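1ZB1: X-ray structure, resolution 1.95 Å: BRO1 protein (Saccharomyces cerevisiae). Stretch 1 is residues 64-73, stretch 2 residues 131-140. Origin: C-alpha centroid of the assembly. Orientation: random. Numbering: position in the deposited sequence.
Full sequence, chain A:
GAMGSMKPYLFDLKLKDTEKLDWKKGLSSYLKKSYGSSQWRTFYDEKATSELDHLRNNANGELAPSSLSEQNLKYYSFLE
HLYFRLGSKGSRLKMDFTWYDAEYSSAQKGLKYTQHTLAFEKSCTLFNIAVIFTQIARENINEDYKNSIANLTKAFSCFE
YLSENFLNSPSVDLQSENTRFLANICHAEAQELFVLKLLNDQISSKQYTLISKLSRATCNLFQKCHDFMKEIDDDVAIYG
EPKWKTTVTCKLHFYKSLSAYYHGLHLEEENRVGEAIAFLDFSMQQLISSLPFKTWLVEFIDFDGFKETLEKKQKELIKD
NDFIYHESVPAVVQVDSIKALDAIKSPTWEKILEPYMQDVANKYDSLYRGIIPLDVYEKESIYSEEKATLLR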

ATOM      1  N   ALA A  64       5.533  18.828  -3.850  1.00 17.73           N
ATOM      2  CA  ALA A  64       4.341  18.306  -3.187  1.00 18.75           C
ATOM      3  C   ALA A  64       4.082  16.907  -3.753  1.00 17.42           C
ATOM      4  O   ALA A  64       4.485  16.606  -4.872  1.00 18.40           O
ATOM      5  N   PRO A  65       3.387  16.045  -2.995  1.00 19.33           N
ATOM      6  CA  PRO A  65       3.091  14.671  -3.425  1.00 18.98           C
ATOM      7  C   PRO A  65       2.693  14.394  -4.877  1.00 19.05           C
ATOM      8  O   PRO A  65       3.351  13.593  -5.546  1.00 15.79           O
ATOM      9  N   SER A  66       1.633  15.028  -5.378  1.00 17.55           N
ATOM     10  CA  SER A  66       1.230  14.756  -6.757  1.00 17.50           C
ATOM     11  C   SER A  66       2.274  15.174  -7.785  1.00 16.24           C
ATOM     12  O   SER A  66       2.493  14.468  -8.776  1.00 16.60           O
ATOM     13  N   SER A  67       2.930  16.303  -7.537  1.00 16.27           N
ATOM     14  CA  SER A  67       3.964  16.806  -8.432  1.00 15.66           C
ATOM     15  C   SER A  67       5.219  15.922  -8.327  1.00 15.37           C
ATOM     16  O   SER A  67       5.867  15.625  -9.333  1.00 16.23           O
ATOM     17  N   LEU A  68       5.553  15.506  -7.107  1.00 15.27           N
ATOM     18  CA  LEU A  68       6.711  14.635  -6.868  1.00 16.35           C
ATOM     19  C   LEU A  68       6.490  13.298  -7.588  1.00 15.07           C
ATOM     20  O   LEU A  68       7.408  12.744  -8.194  1.00 14.55           O
ATOM     21  N   SER A  69       5.260  12.796  -7.518  1.00 15.75           N
ATOM     22  CA  SER A  69       4.871  11.540  -8.173  1.00 15.46           C
ATOM     23  C   SER A  69       5.094  11.651  -9.686  1.00 16.94           C
ATOM     24  O   SER A  69       5.690  10.770 -10.325  1.00 16.01           O
ATOM     25  N   GLU A  70       4.608  12.747 -10.257  1.00 16.04           N
ATOM     26  CA  GLU A  70       4.764  13.004 -11.683  1.00 16.52           C
ATOM     27  C   GLU A  70       6.234  12.928 -12.112  1.00 16.04           C
ATOM     28  O   GLU A  70       6.551  12.306 -13.131  1.00 14.47           O
ATOM     29  N   GLN A  71       7.126  13.570 -11.352  1.00 15.06           N
ATOM     30  CA  GLN A  71       8.553  13.556 -11.702  1.00 16.88           C
ATOM     31  C   GLN A  71       9.101  12.131 -11.710  1.00 16.21           C
ATOM     32  O   GLN A  71       9.882  11.757 -12.586  1.00 15.45           O
ATOM     33  N   ASN A  72       8.698  11.343 -10.718  1.00 14.83           N
ATOM     34  CA  ASN A  72       9.156   9.958 -10.623  1.00 16.62           C
ATOM     35  C   ASN A  72       8.626   9.064 -11.744  1.00 15.61           C
ATOM     36  O   ASN A  72       9.364   8.225 -12.260  1.00 15.37           O
ATOM     37  N   LEU A  73       7.357   9.232 -12.117  1.00 14.82           N
ATOM     38  CA  LEU A  73       6.780   8.432 -13.202  1.00 14.45           C
ATOM     39  C   LEU A  73       7.498   8.768 -14.511  1.00 15.68           C
ATOM     40  O   LEU A  73       7.771   7.883 -15.321  1.00 13.01           O
ATOM     41  N   VAL A 131       5.280   4.468  -2.541  1.00 14.94           N
ATOM     42  CA  VAL A 131       5.147   5.204  -1.284  1.00 14.59           C
ATOM     43  C   VAL A 131       4.433   6.537  -1.522  1.00 15.52           C
ATOM     44  O   VAL A 131       3.559   6.931  -0.747  1.00 16.91           O
ATOM     45  N   ILE A 132       4.806   7.228  -2.592  1.00 16.00           N
ATOM     46  CA  ILE A 132       4.192   8.515  -2.891  1.00 17.36           C
ATOM     47  C   ILE A 132       2.682   8.371  -3.119  1.00 17.20           C
ATOM     48  O   ILE A 132       1.909   9.256  -2.755  1.00 18.81           O
ATOM     49  N   PHE A 133       2.249   7.260  -3.708  1.00 15.21           N
ATOM     50  CA  PHE A 133       0.818   7.065  -3.898  1.00 15.89           C
ATOM     51  C   PHE A 133       0.133   7.003  -2.522  1.00 16.23           C
ATOM     52  O   PHE A 133      -0.974   7.508  -2.365  1.00 15.57           O
ATOM     53  N   THR A 134       0.779   6.394  -1.525  1.00 18.24           N
ATOM     54  CA  THR A 134       0.163   6.340  -0.197  1.00 16.00           C
ATOM     55  C   THR A 134       0.168   7.725   0.455  1.00 19.18           C
ATOM     56  O   THR A 134      -0.709   8.039   1.267  1.00 19.38           O
ATOM     57  N   GLN A 135       1.137   8.562   0.097  1.00 18.96           N
ATOM     58  CA  GLN A 135       1.191   9.912   0.662  1.00 18.83           C
ATOM     59  C   GLN A 135       0.091  10.782   0.054  1.00 19.56           C
ATOM     60  O   GLN A 135      -0.480  11.642   0.731  1.00 20.02           O
ATOM     61  N   ILE A 136      -0.217  10.550  -1.220  1.00 17.15           N
ATOM     62  CA  ILE A 136      -1.270  11.310  -1.881  1.00 20.03           C
ATOM     63  C   ILE A 136      -2.597  10.913  -1.227  1.00 20.20           C
ATOM     64  O   ILE A 136      -3.439  11.767  -0.952  1.00 20.68           O
ATOM     65  N   ALA A 137      -2.766   9.619  -0.953  1.00 20.58           N
ATOM     66  CA  ALA A 137      -3.982   9.117  -0.321  1.00 20.02           C
ATOM     67  C   ALA A 137      -4.149   9.735   1.063  1.00 23.27           C
ATOM     68  O   ALA A 137      -5.253  10.118   1.450  1.00 23.34           O
ATOM     69  N   ARG A 138      -3.050   9.830   1.805  1.00 24.38           N
ATOM     70  CA  ARG A 138      -3.088  10.403   3.148  1.00 27.78           C
ATOM     71  C   ARG A 138      -3.518  11.863   3.090  1.00 29.75           C
ATOM     72  O   ARG A 138      -4.363  12.308   3.867  1.00 30.25           O
ATOM     73  N   GLU A 139      -2.927  12.595   2.151  1.00 30.68           N
ATOM     74  CA  GLU A 139      -3.197  14.012   1.960  1.00 36.41           C
ATOM     75  C   GLU A 139      -4.633  14.311   1.525  1.00 37.68           C
ATOM     76  O   GLU A 139      -5.171  15.366   1.857  1.00 37.79           O
ATOM     77  N   ASN A 140      -5.253  13.390   0.791  1.00 39.31           N
ATOM     78  CA  ASN A 140      -6.623  13.582   0.315  1.00 43.15           C
ATOM     79  C   ASN A 140      -7.644  12.789   1.123  1.00 45.15           C
ATOM     80  O   ASN A 140      -8.767  12.576   0.669  1.00 45.49           O
TER

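No direct hydrogen bond joins the two helices; the one polar link is a water, which donates to E139 OE1 (2.8 Å) and accepts from S66 N (2.8 Å). That amide lies in the first turn of helix 65-73, where no carbonyl four residues back within the helix can satisfy it. E139, with chi1 and chi2 both t, reaches over this end, and its OE2 lies 3.7 Å from P65 CD.

The rest is mainly van der Waals packing between helices that run nearly antiparallel, at 160°, with axes 9.2 Å apart at closest. I132 (m, t) points toward the partner helix as a knob among P65, L68, S69 and N72. Its CG2 lies 3.4 Å from P65 O and 3.6 Å from S69 CB, while its CD1 reaches L68 CD2 and N72 ND2, each at 3.6 Å. N72 (chi1 m) turns its amide back along its own helix, where ND2 donates to L68 O (2.9 Å).

One turn on, I136 (m, t) leaves its backbone sideways, yet its end approaches the partner: CG1 meets P65 CB at 3.8 Å, and CD1 lies 4.0 Å from S69 CB. S69 CB (chi1 t) thus touches both isoleucines. F133 (chi1 m) starts away from the interface, but its end comes nearer, and S69 OG lies oblique to the ring, 4.3 Å from F133 CE1.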

ATOM      1  CB  ALA A  64       3.143  19.225  -3.443  1.00 17.67           C
ATOM      2  CB  PRO A  65       2.029  14.221  -2.430  1.00 18.64           C
ATOM      3  CG  PRO A  65       2.473  14.905  -1.170  1.00 20.89           C
ATOM      4  CD  PRO A  65       2.796  16.312  -1.670  1.00 18.53           C
ATOM      5  CB  SER A  66      -0.116  15.407  -7.071  1.00 19.14           C
ATOM      6  OG  SER A  66      -1.156  14.691  -6.418  1.00 20.78           O
ATOM      7  CB  SER A  67       4.298  18.261  -8.074  1.00 15.57           C
ATOM      8  OG  SER A  67       5.189  18.844  -9.013  1.00 15.56           O
ATOM      9  CB  LEU A  68       6.878  14.388  -5.361  1.00 14.76           C
ATOM     10  CG  LEU A  68       8.099  13.554  -4.940  1.00 15.48           C
ATOM     11  CD1 LEU A  68       9.388  14.327  -5.243  1.00 15.78           C
ATOM     12  CD2 LEU A  68       8.015  13.250  -3.452  1.00 15.89           C
ATOM     13  CB  SER A  69       3.392  11.255  -7.876  1.00 14.15           C
ATOM     14  OG  SER A  69       2.908  10.143  -8.608  1.00 16.05           O
ATOM     15  CB  GLU A  70       4.209  14.394 -12.021  1.00 18.13           C
ATOM     16  CG  GLU A  70       4.265  14.760 -13.497  1.00 22.66           C
ATOM     17  CD  GLU A  70       3.998  16.243 -13.729  1.00 29.00           C
ATOM     18  OE1 GLU A  70       3.270  16.843 -12.909  1.00 26.22           O
ATOM     19  OE2 GLU A  70       4.508  16.806 -14.725  1.00 28.51           O
ATOM     20  CB  GLN A  71       9.375  14.399 -10.713  1.00 17.78           C
ATOM     21  CG  GLN A  71       8.841  15.804 -10.457  1.00 17.62           C
ATOM     22  CD  GLN A  71       8.487  16.559 -11.724  1.00 21.99           C
ATOM     23  OE1 GLN A  71       7.392  17.108 -11.837  1.00 23.38           O
ATOM     24  NE2 GLN A  71       9.408  16.604 -12.679  1.00 18.97           N
ATOM     25  CB  ASN A  72       8.782   9.385  -9.257  1.00 17.75           C
ATOM     26  CG  ASN A  72       9.787   9.763  -8.184  1.00 21.00           C
ATOM     27  OD1 ASN A  72      10.814   9.096  -8.023  1.00 17.74           O
ATOM     28  ND2 ASN A  72       9.508  10.851  -7.457  1.00 14.95           N
ATOM     29  CB  LEU A  73       5.281   8.712 -13.369  1.00 16.48           C
ATOM     30  CG  LEU A  73       4.167   7.935 -12.654  1.00 21.47           C
ATOM     31  CD1 LEU A  73       4.669   6.611 -12.131  1.00 20.56           C
ATOM     32  CD2 LEU A  73       3.580   8.786 -11.543  1.00 20.61           C
ATOM     33  CB  VAL A 131       6.531   5.489  -0.641  1.00 12.11           C
ATOM     34  CG1 VAL A 131       6.377   6.452   0.535  1.00 15.28           C
ATOM     35  CG2 VAL A 131       7.159   4.177  -0.148  1.00 12.79           C
ATOM     36  CB  ILE A 132       4.884   9.186  -4.100  1.00 19.01           C
ATOM     37  CG1 ILE A 132       6.333   9.530  -3.724  1.00 23.68           C
ATOM     38  CG2 ILE A 132       4.140  10.468  -4.492  1.00 20.10           C
ATOM     39  CD1 ILE A 132       7.188  10.010  -4.880  1.00 26.93           C
ATOM     40  CB  PHE A 133       0.518   5.778  -4.685  1.00 13.72           C
ATOM     41  CG  PHE A 133       0.592   5.940  -6.186  1.00 15.61           C
ATOM     42  CD1 PHE A 133      -0.154   6.931  -6.840  1.00 15.47           C
ATOM     43  CD2 PHE A 133       1.376   5.079  -6.952  1.00 15.17           C
ATOM     44  CE1 PHE A 133      -0.121   7.057  -8.227  1.00 16.12           C
ATOM     45  CE2 PHE A 133       1.419   5.194  -8.351  1.00 17.13           C
ATOM     46  CZ  PHE A 133       0.669   6.184  -8.989  1.00 18.43           C
ATOM     47  CB  THR A 134       0.859   5.315   0.756  1.00 17.54           C
ATOM     48  OG1 THR A 134       2.152   5.798   1.149  1.00 16.66           O
ATOM     49  CG2 THR A 134       1.009   3.960   0.059  1.00 13.61           C
ATOM     50  CB  GLN A 135       2.567  10.539   0.423  1.00 21.06           C
ATOM     51  CG  GLN A 135       3.705   9.755   1.084  1.00 20.22           C
ATOM     52  CD  GLN A 135       5.072  10.368   0.841  1.00 21.00           C
ATOM     53  OE1 GLN A 135       5.366  10.846  -0.251  1.00 21.39           O
ATOM     54  NE2 GLN A 135       5.926  10.333   1.862  1.00 20.96           N
ATOM     55  CB  ILE A 136      -1.305  11.015  -3.414  1.00 18.95           C
ATOM     56  CG1 ILE A 136      -0.018  11.534  -4.072  1.00 17.10           C
ATOM     57  CG2 ILE A 136      -2.524  11.695  -4.058  1.00 20.09           C
ATOM     58  CD1 ILE A 136       0.129  11.166  -5.558  1.00 14.64           C
ATOM     59  CB  ALA A 137      -3.935   7.592  -0.202  1.00 19.39           C
ATOM     60  CB  ARG A 138      -1.708  10.310   3.804  1.00 29.05           C
ATOM     61  CG  ARG A 138      -1.675  10.793   5.242  1.00 32.48           C
ATOM     62  CD  ARG A 138      -0.268  10.748   5.809  1.00 36.80           C
ATOM     63  NE  ARG A 138      -0.246  10.952   7.257  1.00 41.16           N
ATOM     64  CZ  ARG A 138      -0.646  10.050   8.151  1.00 43.68           C
ATOM     65  NH1 ARG A 138      -1.104   8.872   7.751  1.00 44.58           N
ATOM     66  NH2 ARG A 138      -0.583  10.324   9.449  1.00 45.73           N
ATOM     67  CB  GLU A 139      -2.207  14.577   0.932  1.00 37.73           C
ATOM     68  CG  GLU A 139      -2.161  16.090   0.835  1.00 41.51           C
ATOM     69  CD  GLU A 139      -1.040  16.575  -0.072  1.00 43.12           C
ATOM     70  OE1 GLU A 139      -1.052  16.222  -1.272  1.00 44.99           O
ATOM     71  OE2 GLU A 139      -0.146  17.306   0.415  1.00 40.82           O
ATOM     72  CB  ASN A 140      -6.735  13.178  -1.158  1.00 43.91           C
ATOM     73  CG  ASN A 140      -5.855  14.017  -2.068  1.00 46.30           C
ATOM     74  OD1 ASN A 140      -5.641  13.673  -3.232  1.00 46.96           O
ATOM     75  ND2 ASN A 140      -5.346  15.129  -1.547  1.00 46.03           N
TER
HETATM   76  O   HOH W   1      -0.198  16.523  -3.912  1.00 28.00           O